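Local coordinates for intracellular sulfur oxidation protein dsrF (Allochromatium vinosum, PDB 2HY5) that is of unknown function in detail but could take part in the oxidation of intracellular sulfur, in a complex with DsrE and DsrH, at residues K14-G18 / Q55-I60; L26-L30 / T68-L72; Q50-G54 / D95-I100; I80-D85 / I114-S120. One frame throughout, in Å; residues are numbered along the deposited sequence.

Interaction 1: residues K14-G18 / Q55-I60; sequences KAPYG and QDTKGI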
loop_
_atom_site.group_PDB
_atom_site.type_symbol
_atom_site.label_atom_id
_atom_site.label_comp_id
_atom_site.label_asym_id
_atom_site.label_seq_id
_atom_site.Cartn_x
_atom_site.Cartn_y
_atom_site.Cartn_z
ATOM N N LYS B 14 8.939 1.454 -7.759
ATOM C CA LYS B 14 8.256 2.480 -6.979
ATOM C C LYS B 14 9.068 3.755 -6.779
ATOM O O LYS B 14 10.298 3.730 -6.715
ATOM C CB LYS B 14 7.843 1.911 -5.617
ATOM C CG LYS B 14 6.888 0.731 -5.725
ATOM C CD LYS B 14 6.510 0.197 -4.358
ATOM C CE LYS B 14 5.652 -1.058 -4.460
ATOM N NZ LYS B 14 4.368 -0.814 -5.170
ATOM N N ALA B 15 8.363 4.880 -6.712
ATOM C CA ALA B 15 9.007 6.168 -6.515
ATOM C C ALA B 15 9.533 6.226 -5.090
ATOM O O ALA B 15 8.984 5.591 -4.192
ATOM C CB ALA B 15 8.004 7.303 -6.754
ATOM N N PRO B 16 10.612 6.990 -4.864
ATOM C CA PRO B 16 11.208 7.124 -3.534
ATOM C C PRO B 16 10.403 8.031 -2.601
ATOM O O PRO B 16 9.584 8.838 -3.052
ATOM C CB PRO B 16 12.590 7.687 -3.846
ATOM C CG PRO B 16 12.309 8.582 -5.002
ATOM C CD PRO B 16 11.397 7.734 -5.867
ATOM N N TYR B 17 10.633 7.855 -1.301
ATOM C CA TYR B 17 10.012 8.638 -0.233
ATOM C C TYR B 17 8.541 8.415 0.101
ATOM O O TYR B 17 8.181 8.399 1.275
ATOM C CB TYR B 17 10.273 10.125 -0.476
ATOM C CG TYR B 17 11.740 10.426 -0.612
ATOM C CD1 TYR B 17 12.279 10.827 -1.835
ATOM C CD2 TYR B 17 12.609 10.258 0.469
ATOM C CE1 TYR B 17 13.644 11.047 -1.980
ATOM C CE2 TYR B 17 13.978 10.476 0.330
ATOM C CZ TYR B 17 14.487 10.866 -0.896
ATOM O OH TYR B 17 15.842 11.050 -1.043
ATOM N N GLY B 18 7.695 8.254 -0.910
ATOM C CA GLY B 18 6.278 8.023 -0.651
ATOM C C GLY B 18 6.101 6.733 0.132
ATOM O O GLY B 18 5.169 6.586 0.935
ATOM N N GLN B 55 18.080 15.632 -5.481
ATOM C CA GLN B 55 17.058 15.458 -4.460
ATOM C C GLN B 55 17.477 16.223 -3.204
ATOM O O GLN B 55 18.635 16.162 -2.794
ATOM C CB GLN B 55 16.880 13.971 -4.145
ATOM C CG GLN B 55 16.197 13.184 -5.252
ATOM C CD GLN B 55 16.161 11.693 -4.973
ATOM O OE1 GLN B 55 16.419 11.254 -3.851
ATOM N NE2 GLN B 55 15.835 10.907 -5.992
ATOM N N ASP B 56 16.534 16.959 -2.618
ATOM C CA ASP B 56 16.769 17.748 -1.403
ATOM C C ASP B 56 15.597 17.482 -0.459
ATOM O O ASP B 56 14.491 17.977 -0.675
ATOM C CB ASP B 56 16.840 19.238 -1.747
ATOM C CG ASP B 56 17.029 20.117 -0.522
ATOM O OD1 ASP B 56 17.213 21.341 -0.695
ATOM O OD2 ASP B 56 16.993 19.591 0.612
ATOM N N THR B 57 15.855 16.723 0.600
ATOM C CA THR B 57 14.810 16.331 1.546
ATOM C C THR B 57 14.653 17.129 2.839
ATOM O O THR B 57 13.890 16.727 3.711
ATOM C CB THR B 57 15.000 14.869 1.951
ATOM O OG1 THR B 57 16.244 14.742 2.656
ATOM C CG2 THR B 57 15.030 13.976 0.713
ATOM N N LYS B 58 15.354 18.245 2.980
ATOM C CA LYS B 58 15.231 19.024 4.209
ATOM C C LYS B 58 13.802 19.506 4.476
ATOM O O LYS B 58 13.398 19.668 5.629
ATOM C CB LYS B 58 16.195 20.213 4.173
ATOM C CG LYS B 58 17.660 19.803 4.183
ATOM C CD LYS B 58 18.578 21.010 4.270
ATOM C CE LYS B 58 20.037 20.589 4.340
ATOM N NZ LYS B 58 20.950 21.761 4.456
ATOM N N GLY B 59 13.037 19.714 3.412
ATOM C CA GLY B 59 11.673 20.183 3.569
ATOM C C GLY B 59 10.677 19.149 4.069
ATOM O O GLY B 59 9.629 19.519 4.599
ATOM N N ILE B 60 10.982 17.863 3.906
ATOM C CA ILE B 60 10.066 16.820 4.355
ATOM C C ILE B 60 10.510 16.112 5.629
ATOM O O ILE B 60 9.869 15.158 6.064
ATOM C CB ILE B 60 9.817 15.753 3.253
ATOM C CG1 ILE B 60 11.130 15.099 2.833
ATOM C CG2 ILE B 60 9.128 16.389 2.060
ATOM C CD1 ILE B 60 10.941 13.897 1.929
#

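Interaction 2: residues L26-L30 / T68-L72; sequences LEVVL and TYRTL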
loop_
_atom_site.group_PDB
_atom_site.type_symbol
_atom_site.label_atom_id
_atom_site.label_comp_id
_atom_site.label_asym_id
_atom_site.label_seq_id
_atom_site.Cartn_x
_atom_site.Cartn_y
_atom_site.Cartn_z
ATOM N N LEU B 26 17.230 -0.881 -1.743
ATOM C CA LEU B 26 18.634 -0.529 -1.924
ATOM C C LEU B 26 19.485 -1.242 -0.872
ATOM O O LEU B 26 20.610 -1.660 -1.144
ATOM C CB LEU B 26 18.806 0.992 -1.819
ATOM C CG LEU B 26 20.188 1.591 -2.094
ATOM C CD1 LEU B 26 20.706 1.118 -3.443
ATOM C CD2 LEU B 26 20.087 3.115 -2.064
ATOM N N GLU B 27 18.933 -1.387 0.329
ATOM C CA GLU B 27 19.633 -2.068 1.418
ATOM C C GLU B 27 19.968 -3.515 1.045
ATOM O O GLU B 27 21.040 -4.020 1.389
ATOM C CB GLU B 27 18.774 -2.057 2.688
ATOM C CG GLU B 27 18.721 -0.726 3.412
ATOM C CD GLU B 27 19.937 -0.487 4.285
ATOM O OE1 GLU B 27 19.756 -0.254 5.500
ATOM O OE2 GLU B 27 21.074 -0.531 3.759
ATOM N N VAL B 28 19.056 -4.177 0.337
ATOM C CA VAL B 28 19.269 -5.565 -0.071
ATOM C C VAL B 28 20.397 -5.670 -1.095
ATOM O O VAL B 28 21.208 -6.596 -1.045
ATOM C CB VAL B 28 17.988 -6.182 -0.684
ATOM C CG1 VAL B 28 18.242 -7.646 -1.041
ATOM C CG2 VAL B 28 16.833 -6.088 0.307
ATOM N N VAL B 29 20.450 -4.721 -2.024
ATOM C CA VAL B 29 21.494 -4.737 -3.040
ATOM C C VAL B 29 22.868 -4.644 -2.389
ATOM O O VAL B 29 23.786 -5.368 -2.770
ATOM C CB VAL B 29 21.329 -3.570 -4.040
ATOM C CG1 VAL B 29 22.490 -3.559 -5.028
ATOM C CG2 VAL B 29 20.011 -3.705 -4.773
ATOM N N LEU B 30 23.007 -3.761 -1.401
ATOM C CA LEU B 30 24.286 -3.582 -0.716
ATOM C C LEU B 30 24.678 -4.860 0.020
ATOM O O LEU B 30 25.834 -5.281 -0.016
ATOM C CB LEU B 30 24.203 -2.416 0.274
ATOM C CG LEU B 30 23.808 -1.053 -0.308
ATOM C CD1 LEU B 30 23.825 -0.001 0.800
ATOM C CD2 LEU B 30 24.761 -0.668 -1.422
ATOM N N THR B 68 23.499 7.091 -1.731
ATOM C CA THR B 68 23.803 5.668 -1.708
ATOM C C THR B 68 23.785 5.040 -3.101
ATOM O O THR B 68 24.606 4.173 -3.402
ATOM C CB THR B 68 22.827 4.919 -0.795
ATOM O OG1 THR B 68 22.925 5.451 0.531
ATOM C CG2 THR B 68 23.161 3.431 -0.760
ATOM N N TYR B 69 22.863 5.470 -3.958
ATOM C CA TYR B 69 22.817 4.911 -5.311
ATOM C C TYR B 69 24.139 5.137 -6.034
ATOM O O TYR B 69 24.577 4.296 -6.814
ATOM C CB TYR B 69 21.710 5.549 -6.155
ATOM C CG TYR B 69 20.302 5.211 -5.720
ATOM C CD1 TYR B 69 19.585 6.070 -4.897
ATOM C CD2 TYR B 69 19.693 4.030 -6.128
ATOM C CE1 TYR B 69 18.287 5.764 -4.488
ATOM C CE2 TYR B 69 18.399 3.707 -5.726
ATOM C CZ TYR B 69 17.702 4.581 -4.905
ATOM O OH TYR B 69 16.430 4.262 -4.495
ATOM N N ARG B 70 24.773 6.277 -5.782
ATOM C CA ARG B 70 26.031 6.581 -6.456
ATOM C C ARG B 70 27.209 5.742 -5.974
ATOM O O ARG B 70 28.291 5.790 -6.563
ATOM C CB ARG B 70 26.351 8.074 -6.329
ATOM C CG ARG B 70 25.353 8.958 -7.075
ATOM C CD ARG B 70 25.881 10.371 -7.270
ATOM N NE ARG B 70 25.943 11.127 -6.023
ATOM C CZ ARG B 70 24.877 11.565 -5.360
ATOM N NH1 ARG B 70 23.659 11.319 -5.822
ATOM N NH2 ARG B 70 25.031 12.254 -4.238
ATOM N N THR B 71 26.996 4.957 -4.921
ATOM C CA THR B 71 28.054 4.108 -4.379
ATOM C C THR B 71 27.930 2.662 -4.854
ATOM O O THR B 71 28.807 1.842 -4.586
ATOM C CB THR B 71 28.027 4.089 -2.837
ATOM O OG1 THR B 71 26.884 3.351 -2.383
ATOM C CG2 THR B 71 27.968 5.500 -2.288
ATOM N N LEU B 72 26.842 2.353 -5.553
ATOM C CA LEU B 72 26.605 0.997 -6.037
ATOM C C LEU B 72 27.786 0.371 -6.765
ATOM O O LEU B 72 28.020 -0.832 -6.646
ATOM C CB LEU B 72 25.364 0.961 -6.931
ATOM C CG LEU B 72 24.023 1.099 -6.202
ATOM C CD1 LEU B 72 22.884 1.098 -7.206
ATOM C CD2 LEU B 72 23.861 -0.054 -5.212
#

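Interaction 3: residues Q50-G54 / D95-I100; sequences QLTRG and DDLVEI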
loop_
_atom_site.group_PDB
_atom_site.type_symbol
_atom_site.label_atom_id
_atom_site.label_comp_id
_atom_site.label_asym_id
_atom_site.label_seq_id
_atom_site.Cartn_x
_atom_site.Cartn_y
_atom_site.Cartn_z
ATOM N N GLN B 50 13.658 6.888 -8.809
ATOM C CA GLN B 50 14.610 6.652 -7.730
ATOM C C GLN B 50 15.987 7.216 -8.071
ATOM O O GLN B 50 16.791 7.501 -7.183
ATOM C CB GLN B 50 14.741 5.153 -7.453
ATOM C CG GLN B 50 13.517 4.510 -6.824
ATOM C CD GLN B 50 13.762 3.052 -6.468
ATOM O OE1 GLN B 50 14.893 2.658 -6.190
ATOM N NE2 GLN B 50 12.704 2.255 -6.450
ATOM N N LEU B 51 16.254 7.391 -9.361
ATOM C CA LEU B 51 17.553 7.889 -9.796
ATOM C C LEU B 51 17.639 9.359 -10.183
ATOM O O LEU B 51 18.624 9.769 -10.785
ATOM C CB LEU B 51 18.069 7.045 -10.965
ATOM C CG LEU B 51 18.315 5.559 -10.697
ATOM C CD1 LEU B 51 18.810 4.892 -11.973
ATOM C CD2 LEU B 51 19.335 5.401 -9.579
ATOM N N THR B 52 16.629 10.158 -9.847
ATOM C CA THR B 52 16.677 11.574 -10.197
ATOM C C THR B 52 17.812 12.280 -9.465
ATOM O O THR B 52 18.152 11.933 -8.333
ATOM C CB THR B 52 15.352 12.301 -9.871
ATOM O OG1 THR B 52 15.080 12.193 -8.470
ATOM C CG2 THR B 52 14.206 11.700 -10.664
ATOM N N ARG B 53 18.397 13.272 -10.122
ATOM C CA ARG B 53 19.493 14.021 -9.530
ATOM C C ARG B 53 18.962 15.238 -8.780
ATOM O O ARG B 53 17.849 15.698 -9.031
ATOM C CB ARG B 53 20.467 14.467 -10.625
ATOM C CG ARG B 53 19.870 15.457 -11.605
ATOM C CD ARG B 53 20.669 15.565 -12.903
ATOM N NE ARG B 53 22.081 15.874 -12.697
ATOM C CZ ARG B 53 23.031 14.963 -12.497
ATOM N NH1 ARG B 53 22.728 13.673 -12.476
ATOM N NH2 ARG B 53 24.290 15.344 -12.325
ATOM N N GLY B 54 19.755 15.735 -7.839
ATOM C CA GLY B 54 19.368 16.920 -7.090
ATOM C C GLY B 54 18.267 16.814 -6.052
ATOM O O GLY B 54 17.585 17.799 -5.767
ATOM N N ASP B 95 19.736 12.730 -18.760
ATOM C CA ASP B 95 20.327 13.914 -18.141
ATOM C C ASP B 95 19.684 14.249 -16.796
ATOM O O ASP B 95 20.242 15.017 -16.011
ATOM C CB ASP B 95 20.211 15.120 -19.080
ATOM C CG ASP B 95 21.279 15.126 -20.160
ATOM O OD1 ASP B 95 21.393 14.126 -20.899
ATOM O OD2 ASP B 95 22.007 16.135 -20.270
ATOM N N ASP B 96 18.515 13.674 -16.530
ATOM C CA ASP B 96 17.808 13.920 -15.275
ATOM C C ASP B 96 18.212 12.936 -14.186
ATOM O O ASP B 96 17.814 13.080 -13.026
ATOM C CB ASP B 96 16.294 13.808 -15.482
ATOM C CG ASP B 96 15.730 14.937 -16.318
ATOM O OD1 ASP B 96 15.221 14.657 -17.424
ATOM O OD2 ASP B 96 15.792 16.098 -15.861
ATOM N N LEU B 97 19.004 11.939 -14.559
ATOM C CA LEU B 97 19.420 10.913 -13.614
ATOM C C LEU B 97 20.839 11.098 -13.107
ATOM O O LEU B 97 21.663 11.759 -13.742
ATOM C CB LEU B 97 19.290 9.536 -14.267
ATOM C CG LEU B 97 17.948 9.298 -14.965
ATOM C CD1 LEU B 97 17.971 7.956 -15.667
ATOM C CD2 LEU B 97 16.812 9.368 -13.951
ATOM N N VAL B 98 21.119 10.506 -11.953
ATOM C CA VAL B 98 22.443 10.589 -11.368
ATOM C C VAL B 98 23.373 9.653 -12.124
ATOM O O VAL B 98 22.929 8.712 -12.793
ATOM C CB VAL B 98 22.441 10.158 -9.882
ATOM C CG1 VAL B 98 21.523 11.065 -9.071
ATOM C CG2 VAL B 98 22.010 8.699 -9.762
ATOM N N GLU B 99 24.666 9.928 -12.033
ATOM C CA GLU B 99 25.658 9.084 -12.674
ATOM C C GLU B 99 26.180 8.160 -11.589
ATOM O O GLU B 99 26.317 8.565 -10.436
ATOM C CB GLU B 99 26.801 9.930 -13.239
ATOM C CG GLU B 99 26.382 10.855 -14.366
ATOM C CD GLU B 99 27.554 11.607 -14.962
ATOM O OE1 GLU B 99 28.183 12.404 -14.234
ATOM O OE2 GLU B 99 27.848 11.399 -16.158
ATOM N N ILE B 100 26.452 6.914 -11.955
ATOM C CA ILE B 100 26.966 5.941 -11.005
ATOM C C ILE B 100 28.280 5.404 -11.554
ATOM O O ILE B 100 28.303 4.693 -12.565
ATOM C CB ILE B 100 25.958 4.793 -10.799
ATOM C CG1 ILE B 100 24.661 5.356 -10.213
ATOM C CG2 ILE B 100 26.558 3.720 -9.894
ATOM C CD1 ILE B 100 23.563 4.315 -10.011
HETATM O O HOH W 1 25.451 12.479 -10.835
#

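Interaction 4: residues I80-D85 / I114-S120; sequences IYVDRD and IVEVIDS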
loop_
_atom_site.group_PDB
_atom_site.type_symbol
_atom_site.label_atom_id
_atom_site.label_comp_id
_atom_site.label_asym_id
_atom_site.label_seq_id
_atom_site.Cartn_x
_atom_site.Cartn_y
_atom_site.Cartn_z
ATOM N N ILE B 80 23.401 -1.712 -14.197
ATOM C CA ILE B 80 22.289 -0.901 -13.716
ATOM C C ILE B 80 21.530 -0.452 -14.959
ATOM O O ILE B 80 22.083 0.232 -15.817
ATOM C CB ILE B 80 22.801 0.315 -12.923
ATOM C CG1 ILE B 80 23.532 -0.175 -11.670
ATOM C CG2 ILE B 80 21.642 1.226 -12.550
ATOM C CD1 ILE B 80 24.100 0.934 -10.811
ATOM N N TYR B 81 20.271 -0.864 -15.060
ATOM C CA TYR B 81 19.449 -0.543 -16.223
ATOM C C TYR B 81 18.244 0.328 -15.926
ATOM O O TYR B 81 17.628 0.223 -14.868
ATOM C CB TYR B 81 18.960 -1.830 -16.885
ATOM C CG TYR B 81 20.059 -2.790 -17.271
ATOM C CD1 TYR B 81 20.339 -3.914 -16.493
ATOM C CD2 TYR B 81 20.814 -2.582 -18.422
ATOM C CE1 TYR B 81 21.344 -4.810 -16.856
ATOM C CE2 TYR B 81 21.819 -3.466 -18.794
ATOM C CZ TYR B 81 22.077 -4.577 -18.010
ATOM O OH TYR B 81 23.068 -5.451 -18.386
ATOM N N VAL B 82 17.894 1.169 -16.895
ATOM C CA VAL B 82 16.753 2.067 -16.776
ATOM C C VAL B 82 15.910 1.942 -18.038
ATOM O O VAL B 82 16.424 2.076 -19.146
ATOM C CB VAL B 82 17.213 3.532 -16.611
ATOM C CG1 VAL B 82 16.006 4.442 -16.446
ATOM C CG2 VAL B 82 18.130 3.642 -15.403
ATOM N N ASP B 83 14.618 1.676 -17.860
ATOM C CA ASP B 83 13.690 1.509 -18.979
ATOM C C ASP B 83 13.462 2.821 -19.723
ATOM O O ASP B 83 12.951 3.775 -19.155
ATOM C CB ASP B 83 12.356 0.964 -18.463
ATOM C CG ASP B 83 11.368 0.695 -19.578
ATOM O OD1 ASP B 83 11.682 -0.135 -20.459
ATOM O OD2 ASP B 83 10.282 1.314 -19.576
ATOM N N ARG B 84 13.815 2.862 -21.006
ATOM C CA ARG B 84 13.653 4.099 -21.770
ATOM C C ARG B 84 12.206 4.561 -21.913
ATOM O O ARG B 84 11.935 5.758 -21.912
ATOM C CB ARG B 84 14.299 3.967 -23.162
ATOM C CG ARG B 84 13.492 3.208 -24.200
ATOM C CD ARG B 84 14.332 2.977 -25.460
ATOM N NE ARG B 84 14.759 4.220 -26.100
ATOM C CZ ARG B 84 14.019 4.918 -26.959
ATOM N NH1 ARG B 84 12.807 4.497 -27.292
ATOM N NH2 ARG B 84 14.493 6.039 -27.489
ATOM N N ASP B 85 11.273 3.626 -22.033
ATOM C CA ASP B 85 9.870 3.998 -22.179
ATOM C C ASP B 85 9.352 4.681 -20.918
ATOM O O ASP B 85 8.562 5.622 -20.994
ATOM C CB ASP B 85 9.033 2.762 -22.502
ATOM C CG ASP B 85 9.329 2.211 -23.883
ATOM O OD1 ASP B 85 8.888 1.084 -24.194
ATOM O OD2 ASP B 85 9.999 2.917 -24.668
ATOM N N ILE B 114 27.805 4.010 -15.246
ATOM C CA ILE B 114 27.431 2.727 -15.808
ATOM C C ILE B 114 25.921 2.582 -15.970
ATOM O O ILE B 114 25.437 1.547 -16.426
ATOM C CB ILE B 114 27.995 1.554 -14.964
ATOM C CG1 ILE B 114 27.749 1.784 -13.472
ATOM C CG2 ILE B 114 29.487 1.420 -15.215
ATOM C CD1 ILE B 114 26.304 1.769 -13.060
ATOM N N VAL B 115 25.173 3.617 -15.597
ATOM C CA VAL B 115 23.722 3.569 -15.744
ATOM C C VAL B 115 23.410 3.518 -17.235
ATOM O O VAL B 115 23.798 4.414 -17.999
ATOM C CB VAL B 115 23.043 4.811 -15.128
ATOM C CG1 VAL B 115 21.546 4.774 -15.405
ATOM C CG2 VAL B 115 23.289 4.847 -13.629
ATOM N N GLU B 116 22.717 2.464 -17.647
ATOM C CA GLU B 116 22.372 2.291 -19.050
ATOM C C GLU B 116 20.877 2.303 -19.327
ATOM O O GLU B 116 20.115 1.559 -18.715
ATOM C CB GLU B 116 22.969 0.984 -19.570
ATOM C CG GLU B 116 22.567 0.661 -20.994
ATOM C CD GLU B 116 23.270 -0.567 -21.537
ATOM O OE1 GLU B 116 23.090 -1.665 -20.970
ATOM O OE2 GLU B 116 24.010 -0.429 -22.532
ATOM N N VAL B 117 20.467 3.153 -20.264
ATOM C CA VAL B 117 19.070 3.245 -20.660
ATOM C C VAL B 117 18.835 2.202 -21.752
ATOM O O VAL B 117 19.556 2.166 -22.755
ATOM C CB VAL B 117 18.748 4.657 -21.193
ATOM C CG1 VAL B 117 17.320 4.713 -21.706
ATOM C CG2 VAL B 117 18.957 5.677 -20.088
ATOM N N ILE B 118 17.832 1.351 -21.548
ATOM C CA ILE B 118 17.524 0.291 -22.501
ATOM C C ILE B 118 16.073 0.238 -22.950
ATOM O O ILE B 118 15.176 0.740 -22.272
ATOM C CB ILE B 118 17.885 -1.089 -21.923
ATOM C CG1 ILE B 118 17.146 -1.310 -20.597
ATOM C CG2 ILE B 118 19.392 -1.186 -21.749
ATOM C CD1 ILE B 118 17.280 -2.736 -20.043
ATOM N N ASP B 119 15.851 -0.403 -24.094
ATOM C CA ASP B 119 14.516 -0.541 -24.662
ATOM C C ASP B 119 13.745 -1.700 -24.026
ATOM O O ASP B 119 14.313 -2.519 -23.304
ATOM C CB ASP B 119 14.605 -0.765 -26.173
ATOM C CG ASP B 119 15.234 -2.102 -26.527
ATOM O OD1 ASP B 119 16.472 -2.238 -26.423
ATOM O OD2 ASP B 119 14.482 -3.022 -26.904
ATOM N N SER B 120 12.454 -1.769 -24.329
ATOM C CA SER B 120 11.571 -2.792 -23.778
ATOM C C SER B 120 11.978 -4.236 -24.073
ATOM O O SER B 120 11.831 -5.108 -23.216
ATOM C CB SER B 120 10.137 -2.552 -24.258
ATOM O OG SER B 120 10.055 -2.585 -25.671
HETATM O O HOH W 2 24.955 -1.078 -16.677
HETATM O O HOH W 3 24.234 -4.744 -21.362
HETATM O O HOH W 4 11.766 0.893 -22.664
HETATM O O HOH W 5 8.334 -0.451 -26.840
#

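Interaction 1: residues K14-G18 / Q55-I60
Tyr17 reaches across to Gln55, Thr57 and Ile60, and with them ties together two loops of an alpha/beta fold built on a parallel sheet: the one that leads from strand 7-12 into helix 21-32, and part of the long connection between strands 38-43 and 79-83. The backbones stay well apart, so side chains do all the bridging. One hydrogen bond spans the gap, from Tyr17 OH to Gln55 OE1 at 2.9 Å. The amide oxygen lies at the edge of the phenol ring, near its plane, while the amide itself is turned 75° from that ring; the hydroxyl comes in tilted from the carbonyl plane. The other end of the amide is held as well, since Gln55 NE2 donates to Thr52 OG1, and Pro16 CG comes within 4.3 Å of Gln55 NE2.

The apolar part is small. Ile60 CD1 lies 4.3 Å from Tyr17 CD2, approaching the ring obliquely. Phe65 meets the Tyr17 ring, and Ala68 of the DsrH chain packs on Tyr17, Gln55 and Ile60, which puts the contact at a subunit interface.

Within 55-60, Asp56 OD2 accepts from Lys58 N in an Asx turn. Thr57 OG1, set between its backbone N and carbonyl carbon (chi1 64°), bonds to Met62 O; this leaves the methyl anti to the carbonyl carbon, and Thr57 CG2 sits 3.5 Å from Tyr17 OH.

Interaction 2: residues L26-L30 / T68-L72
Leu26 and Leu30, one turn apart on helix 21-32, face a short run at 68-72 that coils like a helix through its first four residues but lacks the repeating bond pattern. The CA atoms of Leu26 and Tyr69 are 7.7 Å apart and those of Leu30 and Leu72 7.4 Å, so the spacing hardly changes along the contact. No hydrogen bond crosses it.

Leu26 does most of the work, with CG anti to the backbone nitrogen (chi1 -175°). Its CD2 stands over one face of the Tyr69 ring, 3.9 Å from the centroid and 5° off the normal, a well-centred CH-pi contact. The same methyl presses on Thr68, where Leu26 CD2 to Thr68 CG2 is a tight 3.4 Å. Leu26 CD1 mainly meets Leu72 CD2, at 3.8 Å, and also reaches the Tyr69 ring. The Leu72 methyl is shared: Val29 CG1 and Leu30 CD2 also close on it, while Leu30 CD1 rests against Thr68 CG2.

Several polar ends find partners off the helix. Thr71 N and OG1 both donate to Thr68 O, the hydroxyl at 2.6 Å on a lone pair in the carbonyl plane; Tyr69 OH bonds to Gln50, and Thr68 OG1 makes a weak bond to Phe65 O. Helix 21-32 is therefore joined to the 68-72 turn by dispersion and CH-pi contacts, with Thr68 presenting its methyl and the tyrosine its ring face.

Interaction 3: residues Q50-G54 / D95-I100
Arg53 lays its side chain along the backbone of 95-98, while Leu51 rests its own against Leu97, Val98 and Ile100. The two loops meet in a single beta bridge between Thr52 and Leu97, and two hydrogen bonds hold it: Val98 N to Leu51 O at 2.9 Å, and Arg53 N to Asp96 O at 3.0 Å.

Arg53 starts from a chi1 of 65°, which sets CG between its own backbone N and carbonyl carbon, and the chain bends again at chi3. Its CG comes within 3.4 Å of Asp96 O and its CD within 3.2 Å of Asp95 O, and the guanidinium meets the Leu97-Val98 peptide with its edge. A water bonded to Glu99 N also makes a weak bond to Arg53 NH1. Lower down the same arm, Arg53 CB packs against Val98 CG1 at 3.9 Å.

On the buried side, Leu51 CB touches Leu97 CD2 at 4.0 Å, and Leu51 CD2 lies 4.3 Å from Val98 CG2. Val82 of strand 79-83 touches both leucines. Asp96 OD1 accepts from Thr93 N while OD2 makes a salt bridge with Arg75 of the DsrH chain, and Thr52 OG1 bonds to the backbone O of Arg69 of that chain. The chemistry is thus split: aliphatic side chains line the inner side, while on the exposed side a cationic arm runs past the carbonyls of Asp95 and Asp96, whose partial negative charge would probably favour it.

Interaction 4: residues I80-D85 / I114-S120
Val82 CG2 meets Val115 CG1 at 3.6 Å, on the face of the sheet that also carries Ile80 and Val117. Beside this pair, Ile114 folds back on Ile80: its chi angles of 46° and 66° curl CD1 round until it stands only 3.3 Å from Ile80 CD1, closer than two methyls normally approach. On the other face, Ile118 CD1 packs against Tyr81 CB at 3.7 Å. Leu126 of helix 120-129 covers both of those residues, and Leu87 of helix 84-89 covers Val82 and Val117.

Between the two faces run the backbone bonds. Glu116 N donates to Ile80 O, Val82 N to Glu116 O, Ile118 N to Val82 O, and Arg84 N to Ile118 O at 2.8 Å, the last carrying the pairing into the first turn of the helix.

Farther out, Glu116 extends alongside the Tyr81 ring, pointing the same way with its carboxylate nearly coplanar with the ring. Its OE1 meets the ring edge, 3.1 Å from Tyr81 CE2. Arg84 lays its aliphatic part over the neighbouring strand, with CB 3.4 Å from Val117 CG1 and CD against Asp119. Asp85 OD1 forms a salt bridge with Lys22 of the DsrH chain, and a water joins it to Ser120 OG.

Asp83 and Asp119 each occupy an N-cap position, and Asp83 OD2 also bonds Ser86 OG. Parallel strands, the axes of 80-83 and 115-118 crossing at -35°, each leading into a capped helix, are typical of a twisted alpha/beta sheet, here at its 115-118 margin within the chain.

In the fold
Along the chain, the segments of interactions 1, 2 and 3 alternate, those of 3 also alternate with those of 4, and interactions 1 and 2 close before 4 opens. Three of the contacts use the long connection between strands 38-43 and 79-83. Interaction 3 is central and touches the other three: its centre is about 13 Å from the centres of interactions 1 and 4, and about 14 Å from the centre of interaction 2. Gln50 joins Lys14 O to Tyr69 OH, while Ile100 O accepts from Ile114 N, and the Ile100 side chain packs on Ile80 and Val115. Interactions 2 and 4 lie on opposite sides of the chain's centre, yet meet through Leu72 and Ile80. Interactions 1, 3 and 4 border DsrH, and 1 and 2 also border DsrE.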